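Local atomic coordinates of possible galactose mutarotase (Streptomyces platensis subsp. rosaceus, PDB entry 4RNL), a protein that is of unconfirmed function but belongs to the aldose 1-epimerase family, whose members interconvert the alpha and beta anomers of sugars such as galactose. Residues 87-92 against 101-106; 94-99 against 323-328; 117-122 against 141-146; 163-168 against 179-184; 278-283 against 311-316. All blocks are in the same frame, centred on the assembly; numbering follows the deposited sequence.

In the fold
From the N terminus, interaction 1 comes first, closing a short loop around hairpin 93-96/99-102. That hairpin also supplies 94-99 to interaction 2, so interactions 1 and 2 cross along the chain. Interaction 2 then spans more than two hundred residues to 323-328, and interactions 3, 4 and 5 nest in series inside its loop. Interaction 3 joins two loops, one of them linking strands 132-139 and 150-159. Interaction 4 packs strand 162-171 of the nine-stranded sheet against strand 180-185 of the seven-stranded sheet. Interaction 5 sets strand 278-282 of the latter against the loop after strand 305-310. Asp314 of interaction 5 meets Ala90 of interaction 1, and Phe119 of interaction 3 touches Leu179 of interaction 4.

Interaction 1 of 5, residues 87-92 against 101-106; sequences NRIAGA and DALTPN
Leu103 lies against Ala92 and Ile89, its CB 3.5 Å from the carbonyl oxygen of Ala92. CG passes the same carbonyl slightly farther off. With CG anti to its own carbonyl carbon, a chi1 of -47° directs CD1 toward Ile89, where it ends 3.6 Å from Ile89 CD1. The other methyl, CD2, leads away to the carbonyl of Glu144. Ile89 reaches the meeting point with an extended CG1-CD1 arm, and the two side chains cross at about a right angle, CD1 against CD1.

One backbone bond joins the segments: Leu103 N donates to Ala92 O at 2.8 Å, nearly straight, with the donor tilted 34° from the carbonyl plane. Ala92, which has positive phi, also bonds through its N to Ile89 O within its own segment. Its methyl points toward the other segment, where CB lies 3.9 Å from Pro105 CA and also borders Leu103. Pro105 is the centre of an inverse gamma turn, and its CB touches Ala92 CB at 4.1 Å.

Strand 93-96 flanks the Ile89-Leu103 pair, with Phe94 touching both residues. Strand 111-112 lies beside it as well: it pairs with strand 88-89, and its Ser111 rests against Ala92 and Leu103.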
# COMPACT_ATOMS: atom_id res chain seq x y z
N ASN A 87 7.61 -3.79 3.58
CA ASN A 87 8.33 -4.98 3.12
C ASN A 87 9.42 -5.45 4.09
O ASN A 87 9.32 -5.21 5.30
CB ASN A 87 8.86 -4.81 1.69
CG ASN A 87 8.80 -6.10 0.91
OD1 ASN A 87 9.75 -6.88 0.92
ND2 ASN A 87 7.65 -6.37 0.27
N ARG A 88 10.44 -6.13 3.58
CA ARG A 88 11.30 -6.94 4.44
C ARG A 88 12.66 -6.33 4.73
O ARG A 88 13.28 -5.69 3.86
CB ARG A 88 11.49 -8.33 3.82
CG ARG A 88 10.21 -9.12 3.72
CD ARG A 88 10.40 -10.49 3.08
NE ARG A 88 9.16 -11.27 3.25
CZ ARG A 88 8.11 -11.17 2.44
NH1 ARG A 88 8.15 -10.35 1.40
NH2 ARG A 88 7.02 -11.88 2.69
N ILE A 89 13.13 -6.54 5.96
CA ILE A 89 14.51 -6.25 6.33
C ILE A 89 15.13 -7.57 6.73
O ILE A 89 14.66 -8.23 7.67
CB ILE A 89 14.57 -5.25 7.50
CG1 ILE A 89 14.01 -3.89 7.06
CG2 ILE A 89 16.03 -5.10 8.01
CD1 ILE A 89 13.87 -2.86 8.20
N ALA A 90 16.16 -7.98 6.01
CA ALA A 90 16.76 -9.29 6.20
C ALA A 90 17.29 -9.48 7.62
O ALA A 90 17.97 -8.61 8.17
CB ALA A 90 17.86 -9.52 5.17
N GLY A 91 16.95 -10.62 8.22
CA GLY A 91 17.47 -11.00 9.52
C GLY A 91 16.93 -10.16 10.67
O GLY A 91 17.43 -10.26 11.79
N ALA A 92 15.91 -9.35 10.38
CA ALA A 92 15.32 -8.45 11.37
C ALA A 92 16.40 -7.61 12.03
O ALA A 92 16.39 -7.40 13.25
CB ALA A 92 14.54 -9.24 12.43
N ASP A 101 20.69 -2.21 14.83
CA ASP A 101 19.31 -2.15 15.31
C ASP A 101 18.66 -3.52 15.22
O ASP A 101 18.65 -4.15 14.16
CB ASP A 101 18.51 -1.14 14.47
CG ASP A 101 18.96 0.29 14.70
OD1 ASP A 101 18.53 0.89 15.71
OD2 ASP A 101 19.75 0.81 13.87
N ALA A 102 18.10 -3.99 16.33
CA ALA A 102 17.45 -5.30 16.37
C ALA A 102 15.93 -5.17 16.27
O ALA A 102 15.30 -4.47 17.08
CB ALA A 102 17.84 -6.05 17.64
N LEU A 103 15.34 -5.84 15.30
CA LEU A 103 13.89 -5.80 15.11
C LEU A 103 13.28 -7.15 15.50
O LEU A 103 13.99 -8.14 15.67
CB LEU A 103 13.55 -5.44 13.66
CG LEU A 103 14.31 -4.25 13.06
CD1 LEU A 103 14.08 -4.16 11.56
CD2 LEU A 103 13.92 -2.93 13.74
N THR A 104 11.96 -7.18 15.65
CA THR A 104 11.26 -8.42 15.96
C THR A 104 11.13 -9.26 14.69
O THR A 104 10.63 -8.77 13.67
CB THR A 104 9.85 -8.14 16.50
OG1 THR A 104 9.97 -7.40 17.72
CG2 THR A 104 9.09 -9.45 16.76
N PRO A 105 11.58 -10.52 14.74
CA PRO A 105 11.46 -11.36 13.54
C PRO A 105 10.04 -11.89 13.39
O PRO A 105 9.73 -12.96 13.92
CB PRO A 105 12.44 -12.50 13.82
CG PRO A 105 12.47 -12.62 15.33
CD PRO A 105 12.23 -11.22 15.86
N ASN A 106 9.19 -11.15 12.69
CA ASN A 106 7.79 -11.56 12.52
C ASN A 106 7.52 -12.28 11.20
O ASN A 106 6.39 -12.67 10.90
CB ASN A 106 6.85 -10.35 12.66
CG ASN A 106 7.04 -9.33 11.57
OD1 ASN A 106 8.15 -9.17 11.04
ND2 ASN A 106 5.96 -8.64 11.20

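Interaction 2 of 5, residues 94-99 against 323-328; sequences FVLDGR and STVLRP. With PO4 (phosphate ion), chain I.
Leu96 lays its CD1 methyl against Val325, 3.9 Å from CG2 and a little farther from CG1. The two side chains cross obliquely. Leu96 holds CG anti to the backbone N (chi1 179°), which sends its branch across the gap between the two strands, while CD1 also lies near the end of the Arg327 side chain.

Beside this small apolar patch stands a salt bridge. Arg327 stretches its chain fully from CG to NE and meets Asp97 end-on, the two side chains coming from opposite directions. NH1 donates to Asp97 OD2 at 2.9 Å and NH2 to Asp97 OD1 at 3.0 Å, both bonds nearly straight. Each carboxylate oxygen offers its syn lone pair, and the carboxylate and guanidinium planes are only 15° apart. Two parallel bonds of this kind resist rotation of either group about its axis and hold both flat. Asp97 is placed for this by the type I' turn from Leu96 to Arg99, in which it takes positive phi.

At the start of 323-328, Ser323 OG accepts from Val325 N in an ST turn, and Ser323 N donates to O3 of a phosphate, probably from the crystallisation liquor, at 2.9 Å.

The contact lies at the surface. It joins the tip of the hairpin formed by strands 93-96 and 99-102 to strand 325-326, which pairs with strand 175-176; Pro174, just ahead of that partner, touches Asp97.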
# COMPACT_ATOMS: atom_id res chain seq x y z
N PHE A 94 19.58 -4.32 11.03
CA PHE A 94 20.33 -3.48 10.09
C PHE A 94 21.28 -2.56 10.85
O PHE A 94 21.15 -2.40 12.06
CB PHE A 94 19.40 -2.69 9.16
CG PHE A 94 18.53 -1.68 9.87
CD1 PHE A 94 17.34 -2.06 10.46
CD2 PHE A 94 18.90 -0.34 9.93
CE1 PHE A 94 16.53 -1.13 11.10
CE2 PHE A 94 18.10 0.60 10.57
CZ PHE A 94 16.92 0.20 11.16
N VAL A 95 22.24 -1.97 10.14
CA VAL A 95 23.18 -1.04 10.74
C VAL A 95 22.88 0.37 10.26
O VAL A 95 22.69 0.61 9.07
CB VAL A 95 24.64 -1.42 10.42
CG1 VAL A 95 25.62 -0.41 11.01
CG2 VAL A 95 24.94 -2.80 10.95
N LEU A 96 22.83 1.31 11.19
CA LEU A 96 22.66 2.72 10.84
C LEU A 96 23.61 3.54 11.69
O LEU A 96 23.59 3.44 12.92
CB LEU A 96 21.21 3.18 11.03
CG LEU A 96 20.92 4.65 10.72
CD1 LEU A 96 21.26 4.97 9.28
CD2 LEU A 96 19.46 4.99 11.01
N ASP A 97 24.44 4.32 11.03
CA ASP A 97 25.49 5.10 11.69
C ASP A 97 26.27 4.29 12.72
O ASP A 97 26.45 4.72 13.86
CB ASP A 97 24.91 6.36 12.33
CG ASP A 97 24.26 7.28 11.32
OD1 ASP A 97 24.53 7.13 10.11
OD2 ASP A 97 23.48 8.17 11.74
N GLY A 98 26.73 3.10 12.31
CA GLY A 98 27.63 2.31 13.13
C GLY A 98 26.95 1.50 14.23
O GLY A 98 27.59 0.73 14.94
N ARG A 99 25.64 1.69 14.34
CA ARG A 99 24.84 1.06 15.38
C ARG A 99 23.96 -0.04 14.79
O ARG A 99 23.30 0.18 13.77
CB ARG A 99 23.98 2.12 16.07
CG ARG A 99 22.92 1.58 17.01
CD ARG A 99 22.68 2.53 18.18
NE ARG A 99 21.49 3.36 18.01
CZ ARG A 99 20.38 3.24 18.74
NH1 ARG A 99 19.35 4.05 18.52
NH2 ARG A 99 20.30 2.32 19.69
N SER A 323 18.27 5.39 -1.02
CA SER A 323 18.34 5.46 0.44
C SER A 323 16.96 5.60 1.07
O SER A 323 16.14 6.38 0.60
CB SER A 323 19.21 6.63 0.88
OG SER A 323 19.31 6.70 2.30
N THR A 324 16.72 4.86 2.15
CA THR A 324 15.52 5.06 2.95
C THR A 324 15.83 5.78 4.26
O THR A 324 14.97 5.86 5.15
CB THR A 324 14.83 3.72 3.25
OG1 THR A 324 15.73 2.88 3.99
CG2 THR A 324 14.47 3.02 1.94
N VAL A 325 17.04 6.31 4.40
CA VAL A 325 17.42 6.99 5.65
C VAL A 325 16.75 8.36 5.74
O VAL A 325 16.64 9.08 4.75
CB VAL A 325 18.97 7.11 5.76
CG1 VAL A 325 19.38 7.92 7.00
CG2 VAL A 325 19.58 5.74 5.82
N LEU A 326 16.29 8.72 6.94
CA LEU A 326 15.79 10.07 7.21
C LEU A 326 16.54 10.62 8.42
O LEU A 326 16.73 9.91 9.41
CB LEU A 326 14.28 10.06 7.50
CG LEU A 326 13.67 11.43 7.78
CD1 LEU A 326 13.69 12.29 6.51
CD2 LEU A 326 12.25 11.32 8.33
N ARG A 327 16.99 11.87 8.33
CA ARG A 327 17.77 12.49 9.39
C ARG A 327 17.08 13.74 9.92
O ARG A 327 16.25 14.32 9.24
CB ARG A 327 19.17 12.83 8.88
CG ARG A 327 19.98 11.60 8.58
CD ARG A 327 21.38 11.94 8.08
NE ARG A 327 22.04 10.72 7.65
CZ ARG A 327 22.61 9.85 8.48
NH1 ARG A 327 22.62 10.10 9.79
NH2 ARG A 327 23.18 8.75 8.02
N PRO A 328 17.42 14.15 11.16
CA PRO A 328 16.79 15.36 11.70
C PRO A 328 17.02 16.57 10.79
O PRO A 328 18.10 16.71 10.22
CB PRO A 328 17.51 15.56 13.04
CG PRO A 328 17.88 14.18 13.45
CD PRO A 328 18.26 13.48 12.16
P PO4 I . 21.48 6.74 -2.71
O1 PO4 I . 22.29 6.74 -1.43
O2 PO4 I . 22.13 7.66 -3.71
O3 PO4 I . 20.07 7.23 -2.44
O4 PO4 I . 21.45 5.33 -3.25

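Interaction 3 of 5, residues 117-122 against 141-146; sequences GGFSRV and DGEEGF
The carbonyl oxygen of Gly117 accepts from two waters that link it to the carboxylate of Glu143. Water 1 lies 2.8 Å from Gly117 O and donates to Glu143 OE2 as well. Water 2 sits 2.7 Å from Gly117 O, but its second bond, to Glu143 OE1, is long and weak. This is a loop-to-loop contact at the edge of the large antiparallel sheet of the galactose mutarotase fold. Residues 141-146 lie in the loop connecting the neighbouring strands 132-139 and 150-159; residues 117-122 lie in the loop that precedes strand 125-129.

Gly117 is held at its other polar end too. Its N donates to Glu144 OE2 at 2.7 Å; the donor stands well above the carboxylate plane, 53° out of it. Glu144 takes positive phi, and its chain bends at chi2 (-68°), curling the carboxylate back to the glycine while CG passes along the Gly117 carbonyl. The two glutamates thus serve the two ends of one residue, Glu144 directly on the nitrogen and Glu143 through water on the oxygen.

Glu143 extends from CG onward and has firmer partners outside the loops. OE2 forms a hydrogen bond with Ser139 and OE1 a salt bridge with Arg137, whose charge probably favours the ionised carboxylate. Phe119, itself edge-to-face with Trp124, turns its ring 72° to the Glu143 carboxylate, and its edge atom CE1 approaches Glu143 OE2 to 3.9 Å.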
# COMPACT_ATOMS: atom_id res chain seq x y z
N GLY A 117 3.60 -4.82 15.78
CA GLY A 117 2.89 -3.58 16.08
C GLY A 117 3.20 -2.45 15.10
O GLY A 117 3.29 -1.29 15.50
N GLY A 118 3.36 -2.79 13.83
CA GLY A 118 3.58 -1.79 12.79
C GLY A 118 2.42 -0.81 12.63
O GLY A 118 1.38 -0.93 13.30
N PHE A 119 2.60 0.14 11.71
CA PHE A 119 1.65 1.25 11.52
C PHE A 119 0.25 0.76 11.14
O PHE A 119 -0.73 1.46 11.36
CB PHE A 119 2.15 2.22 10.43
CG PHE A 119 3.37 3.06 10.83
CD1 PHE A 119 4.02 2.88 12.04
CD2 PHE A 119 3.83 4.06 9.97
CE1 PHE A 119 5.13 3.68 12.39
CE2 PHE A 119 4.93 4.85 10.30
CZ PHE A 119 5.58 4.66 11.51
N SER A 120 0.17 -0.44 10.58
CA SER A 120 -1.11 -0.97 10.12
C SER A 120 -1.96 -1.52 11.26
O SER A 120 -3.11 -1.89 11.06
CB SER A 120 -0.89 -2.06 9.08
OG SER A 120 -0.24 -3.16 9.68
N ARG A 121 -1.39 -1.57 12.46
CA ARG A 121 -2.08 -2.14 13.61
C ARG A 121 -2.13 -1.20 14.80
O ARG A 121 -2.24 -1.64 15.95
CB ARG A 121 -1.42 -3.46 14.03
CG ARG A 121 -1.60 -4.59 13.03
CD ARG A 121 -0.27 -5.03 12.45
NE ARG A 121 -0.42 -6.09 11.46
CZ ARG A 121 0.15 -7.28 11.56
NH1 ARG A 121 0.93 -7.57 12.60
NH2 ARG A 121 -0.04 -8.18 10.60
N VAL A 122 -2.03 0.10 14.53
CA VAL A 122 -2.17 1.12 15.57
C VAL A 122 -3.21 2.15 15.14
O VAL A 122 -3.50 2.27 13.94
CB VAL A 122 -0.82 1.82 15.88
CG1 VAL A 122 0.20 0.81 16.39
CG2 VAL A 122 -0.29 2.52 14.64
N ASP A 141 10.66 6.87 19.64
CA ASP A 141 11.99 6.29 19.58
C ASP A 141 11.95 4.86 20.12
O ASP A 141 11.47 4.64 21.23
CB ASP A 141 12.94 7.15 20.42
CG ASP A 141 14.37 6.62 20.46
OD1 ASP A 141 14.86 6.07 19.46
OD2 ASP A 141 15.01 6.79 21.52
N GLY A 142 12.41 3.90 19.33
CA GLY A 142 12.47 2.52 19.78
C GLY A 142 11.25 1.68 19.43
O GLY A 142 11.24 0.47 19.67
N GLU A 143 10.21 2.30 18.87
CA GLU A 143 9.01 1.54 18.53
C GLU A 143 9.35 0.48 17.50
O GLU A 143 9.86 0.79 16.42
CB GLU A 143 7.89 2.44 17.99
CG GLU A 143 6.66 1.65 17.57
CD GLU A 143 5.44 2.52 17.39
OE1 GLU A 143 4.70 2.72 18.39
OE2 GLU A 143 5.21 3.00 16.25
N GLU A 144 9.05 -0.78 17.86
CA GLU A 144 9.42 -1.94 17.04
C GLU A 144 10.91 -1.99 16.72
O GLU A 144 11.32 -2.59 15.72
CB GLU A 144 8.59 -2.00 15.76
CG GLU A 144 7.12 -2.35 15.98
CD GLU A 144 6.92 -3.78 16.47
OE1 GLU A 144 7.85 -4.61 16.33
OE2 GLU A 144 5.84 -4.08 17.01
N GLY A 145 11.73 -1.37 17.56
CA GLY A 145 13.17 -1.42 17.37
C GLY A 145 13.77 -0.32 16.51
O GLY A 145 14.98 -0.18 16.46
N PHE A 146 12.93 0.47 15.84
CA PHE A 146 13.43 1.54 14.98
C PHE A 146 13.81 2.75 15.83
O PHE A 146 13.05 3.14 16.72
CB PHE A 146 12.36 1.94 13.94
CG PHE A 146 12.05 0.85 12.95
CD1 PHE A 146 12.80 0.71 11.80
CD2 PHE A 146 10.98 -0.02 13.16
CE1 PHE A 146 12.52 -0.30 10.87
CE2 PHE A 146 10.69 -1.03 12.24
CZ PHE A 146 11.46 -1.17 11.09
O HOH W 1 4.85 0.79 14.52
O HOH W 2 3.34 -0.46 18.12

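Interaction 4 of 5, residues 163-168 against 179-184; sequences LRIVSC and LTNHTY
Segments 163-168 and 179-184 run in roughly opposite directions without sharing a single hydrogen bond, their backbones held apart by side chains. Ser167 and Leu179 have CA atoms 7.2 Å apart, whereas those of Ile165 and Asn181 are separated by 8.5 Å, a close approach for two layers. The segments belong to different sheets: strand 162-171 to the nine-stranded antiparallel sheet and strand 180-185 to the seven-stranded one, the layers of the beta-sandwich of this family.

Ile165 and Ser167 point from the first strand into the interface, Leu179 and Asn181 from the second. With CG1 anti to its carbonyl carbon (chi1 -57°), Ile165 directs its extended arm across the gap, where CD1 lies 4.1 Å from Asn181 CB and equally near CG; the two side chains cross at about a right angle. Two residues along each segment, Leu179 CD1 meets Ser167 CB at 4.1 Å. The serine thus contributes its methylene carbon to this pair.

Three hydrogen bonds hold the amide of Asn181. Its OD1 accepts from Thr183 OG1 at 2.6 Å in the carbonyl plane, and from Thr183 N at 2.9 Å, 40° above that plane, the latter forming an Asx turn. Its ND2 donates to Gly79 O.

These bonds fix the rotation of the amide and satisfy a buried polar group within its own neighbourhood, while Ile165 CD1 is nearest to the carbons CB and CG. Cohesion between the two layers here rests on van der Waals contact.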
# COMPACT_ATOMS: atom_id res chain seq x y z
N LEU A 163 -7.96 9.23 -6.13
CA LEU A 163 -7.61 9.23 -4.71
C LEU A 163 -6.13 9.53 -4.56
O LEU A 163 -5.29 8.83 -5.13
CB LEU A 163 -7.88 7.86 -4.08
CG LEU A 163 -7.38 7.65 -2.66
CD1 LEU A 163 -8.18 8.50 -1.69
CD2 LEU A 163 -7.44 6.17 -2.28
N ARG A 164 -5.80 10.56 -3.78
CA ARG A 164 -4.40 10.94 -3.58
C ARG A 164 -3.98 10.65 -2.14
O ARG A 164 -4.68 10.98 -1.20
CB ARG A 164 -4.18 12.42 -3.90
CG ARG A 164 -2.78 12.93 -3.58
CD ARG A 164 -2.64 14.43 -3.83
NE ARG A 164 -2.34 14.74 -5.22
CZ ARG A 164 -3.23 15.16 -6.11
NH1 ARG A 164 -4.49 15.34 -5.74
NH2 ARG A 164 -2.87 15.41 -7.36
N ILE A 165 -2.82 10.00 -1.98
CA ILE A 165 -2.30 9.74 -0.64
C ILE A 165 -0.90 10.34 -0.53
O ILE A 165 0.01 9.92 -1.25
CB ILE A 165 -2.22 8.23 -0.31
CG1 ILE A 165 -3.60 7.58 -0.47
CG2 ILE A 165 -1.75 8.03 1.12
CD1 ILE A 165 -3.58 6.04 -0.30
N VAL A 166 -0.73 11.33 0.35
CA VAL A 166 0.58 11.95 0.54
C VAL A 166 1.06 11.61 1.93
O VAL A 166 0.36 11.89 2.91
CB VAL A 166 0.50 13.48 0.37
CG1 VAL A 166 1.88 14.14 0.58
CG2 VAL A 166 -0.07 13.83 -1.00
N SER A 167 2.25 11.01 2.03
CA SER A 167 2.79 10.64 3.34
C SER A 167 3.98 11.54 3.65
O SER A 167 4.88 11.69 2.82
CB SER A 167 3.21 9.17 3.35
OG SER A 167 2.15 8.34 2.86
N CYS A 168 3.98 12.16 4.83
CA CYS A 168 5.04 13.08 5.23
C CYS A 168 5.60 12.66 6.57
O CYS A 168 4.86 12.14 7.42
CB CYS A 168 4.50 14.52 5.33
SG CYS A 168 3.99 15.25 3.75
N LEU A 179 7.12 4.20 3.73
CA LEU A 179 5.68 4.04 3.95
C LEU A 179 4.94 3.74 2.65
O LEU A 179 5.27 4.28 1.60
CB LEU A 179 5.10 5.31 4.56
CG LEU A 179 5.86 5.84 5.77
CD1 LEU A 179 5.24 7.13 6.29
CD2 LEU A 179 5.87 4.80 6.86
N THR A 180 3.93 2.88 2.71
CA THR A 180 3.16 2.57 1.51
C THR A 180 1.73 2.29 1.92
O THR A 180 1.42 2.22 3.11
CB THR A 180 3.70 1.34 0.76
OG1 THR A 180 3.07 1.25 -0.54
CG2 THR A 180 3.42 0.05 1.52
N ASN A 181 0.86 2.15 0.93
CA ASN A 181 -0.49 1.68 1.21
C ASN A 181 -0.67 0.33 0.54
O ASN A 181 -0.33 0.15 -0.64
CB ASN A 181 -1.55 2.66 0.74
CG ASN A 181 -2.95 2.20 1.13
OD1 ASN A 181 -3.56 1.40 0.42
ND2 ASN A 181 -3.42 2.64 2.29
N HIS A 182 -1.21 -0.62 1.29
CA HIS A 182 -1.26 -2.02 0.87
C HIS A 182 -2.65 -2.39 0.35
O HIS A 182 -3.11 -3.52 0.54
CB HIS A 182 -0.88 -2.89 2.06
CG HIS A 182 -0.31 -4.23 1.70
ND1 HIS A 182 -1.02 -5.16 0.98
CD2 HIS A 182 0.88 -4.80 2.00
CE1 HIS A 182 -0.29 -6.25 0.83
NE2 HIS A 182 0.87 -6.06 1.45
N THR A 183 -3.33 -1.45 -0.30
CA THR A 183 -4.63 -1.74 -0.92
C THR A 183 -4.47 -2.85 -1.98
O THR A 183 -3.53 -2.83 -2.78
CB THR A 183 -5.22 -0.45 -1.56
OG1 THR A 183 -5.75 0.40 -0.53
CG2 THR A 183 -6.34 -0.78 -2.54
N TYR A 184 -5.36 -3.84 -1.97
CA TYR A 184 -5.48 -4.78 -3.08
C TYR A 184 -6.75 -4.42 -3.83
O TYR A 184 -7.81 -4.17 -3.22
CB TYR A 184 -5.70 -6.22 -2.62
CG TYR A 184 -4.72 -6.89 -1.68
CD1 TYR A 184 -4.55 -6.44 -0.37
CD2 TYR A 184 -4.04 -8.04 -2.07
CE1 TYR A 184 -3.69 -7.09 0.50
CE2 TYR A 184 -3.19 -8.70 -1.21
CZ TYR A 184 -3.02 -8.22 0.07
OH TYR A 184 -2.18 -8.89 0.94

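Interaction 5 of 5, residues 278-283 against 311-316; sequences GLQLYT and HFPDSP
Phe312 drives the edge of its ring against Gly278, the closer-packed end of this contact. CE1 stands 3.8 Å from Gly278 CA, which lies in the ring plane, and 4.0 Å from Gly278 N. The ring gets there although CB of Phe312 points away from the strand: CG is anti to the carbonyl carbon (chi1 -59°), and the ring folds back to the glycine. Phe321 meets the same ring edge-to-face. The backbones are near each other here too, with the CA atoms of Gly278 and His311 5.3 Å apart.

The other end is looser. Gln280 touches the loop with one atom, OE1, 3.9 Å from Pro313 CG. Its chain bends at chi2 (79°), and the amide is occupied elsewhere: OE1 accepts from Gln310 NE2, while NE2 donates to Asp242 OD1. Pro313 belongs to the type II turn from Phe312 to Ser315.

The contact joins the loop after strand 305-310 to strand 278-282, its neighbour in the seven-stranded sheet. A glycerol about 4 Å from the Gln280 side chain probably comes from the crystallisation liquor, but such molecules often mark pockets, and aldose 1-epimerases bind their sugar in a pocket on one side of the beta-sandwich.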
# COMPACT_ATOMS: atom_id res chain seq x y z
N GLY A 278 10.08 2.27 -6.58
CA GLY A 278 9.77 0.86 -6.66
C GLY A 278 8.28 0.57 -6.55
O GLY A 278 7.49 1.39 -6.09
N LEU A 279 7.91 -0.63 -6.98
CA LEU A 279 6.54 -1.07 -6.86
C LEU A 279 6.54 -2.56 -6.55
O LEU A 279 7.11 -3.34 -7.30
CB LEU A 279 5.78 -0.78 -8.16
CG LEU A 279 4.30 -1.17 -8.28
CD1 LEU A 279 3.59 -0.24 -9.24
CD2 LEU A 279 4.16 -2.59 -8.80
N GLN A 280 5.89 -2.94 -5.46
CA GLN A 280 5.72 -4.35 -5.15
C GLN A 280 4.42 -4.82 -5.80
O GLN A 280 3.37 -4.24 -5.57
CB GLN A 280 5.63 -4.56 -3.64
CG GLN A 280 5.73 -6.02 -3.20
CD GLN A 280 7.16 -6.52 -3.18
OE1 GLN A 280 8.11 -5.72 -3.29
NE2 GLN A 280 7.34 -7.83 -3.07
N LEU A 281 4.50 -5.86 -6.62
CA LEU A 281 3.31 -6.46 -7.20
C LEU A 281 3.05 -7.73 -6.40
O LEU A 281 3.91 -8.60 -6.34
CB LEU A 281 3.55 -6.80 -8.67
CG LEU A 281 2.47 -7.63 -9.37
CD1 LEU A 281 1.14 -6.93 -9.29
CD2 LEU A 281 2.86 -7.88 -10.83
N TYR A 282 1.90 -7.83 -5.76
CA TYR A 282 1.60 -9.03 -4.98
C TYR A 282 0.22 -9.54 -5.35
O TYR A 282 -0.76 -8.81 -5.29
CB TYR A 282 1.69 -8.76 -3.47
CG TYR A 282 1.33 -9.97 -2.65
CD1 TYR A 282 1.95 -11.20 -2.88
CD2 TYR A 282 0.36 -9.90 -1.65
CE1 TYR A 282 1.60 -12.33 -2.14
CE2 TYR A 282 0.02 -11.02 -0.90
CZ TYR A 282 0.64 -12.23 -1.15
OH TYR A 282 0.29 -13.33 -0.42
N THR A 283 0.16 -10.80 -5.75
CA THR A 283 -1.09 -11.36 -6.26
C THR A 283 -1.90 -12.15 -5.24
O THR A 283 -2.73 -12.97 -5.62
CB THR A 283 -0.84 -12.24 -7.51
OG1 THR A 283 0.19 -13.20 -7.22
CG2 THR A 283 -0.39 -11.37 -8.67
N HIS A 311 10.12 2.11 -1.57
CA HIS A 311 11.54 1.88 -1.81
C HIS A 311 11.78 0.36 -1.78
O HIS A 311 10.93 -0.39 -1.32
CB HIS A 311 12.41 2.62 -0.79
CG HIS A 311 12.66 4.06 -1.14
ND1 HIS A 311 11.64 4.93 -1.48
CD2 HIS A 311 13.81 4.77 -1.20
CE1 HIS A 311 12.16 6.12 -1.74
NE2 HIS A 311 13.47 6.05 -1.58
N PHE A 312 12.93 -0.08 -2.29
CA PHE A 312 13.18 -1.51 -2.53
C PHE A 312 13.27 -2.32 -1.23
O PHE A 312 13.73 -1.80 -0.21
CB PHE A 312 14.49 -1.71 -3.30
CG PHE A 312 14.54 -1.03 -4.65
CD1 PHE A 312 13.42 -0.44 -5.23
CD2 PHE A 312 15.74 -1.01 -5.36
CE1 PHE A 312 13.51 0.17 -6.48
CE2 PHE A 312 15.83 -0.40 -6.60
CZ PHE A 312 14.71 0.19 -7.16
N PRO A 313 12.85 -3.60 -1.27
CA PRO A 313 13.01 -4.50 -0.12
C PRO A 313 14.45 -4.53 0.37
O PRO A 313 15.37 -4.50 -0.45
CB PRO A 313 12.64 -5.88 -0.70
CG PRO A 313 11.67 -5.55 -1.80
CD PRO A 313 12.16 -4.26 -2.40
N ASP A 314 14.62 -4.59 1.69
CA ASP A 314 15.93 -4.75 2.33
C ASP A 314 16.88 -3.57 2.11
O ASP A 314 18.09 -3.72 2.23
CB ASP A 314 16.60 -6.06 1.91
CG ASP A 314 17.66 -6.52 2.90
OD1 ASP A 314 17.48 -6.24 4.11
OD2 ASP A 314 18.68 -7.12 2.49
N SER A 315 16.34 -2.40 1.79
CA SER A 315 17.20 -1.23 1.57
C SER A 315 18.12 -0.85 2.74
O SER A 315 19.26 -0.42 2.51
CB SER A 315 16.37 -0.01 1.12
OG SER A 315 15.75 -0.26 -0.13
N PRO A 316 17.66 -1.03 4.00
CA PRO A 316 18.58 -0.70 5.09
C PRO A 316 19.83 -1.59 5.14
O PRO A 316 20.79 -1.26 5.83
CB PRO A 316 17.73 -0.92 6.35
CG PRO A 316 16.33 -0.61 5.88
CD PRO A 316 16.28 -1.25 4.51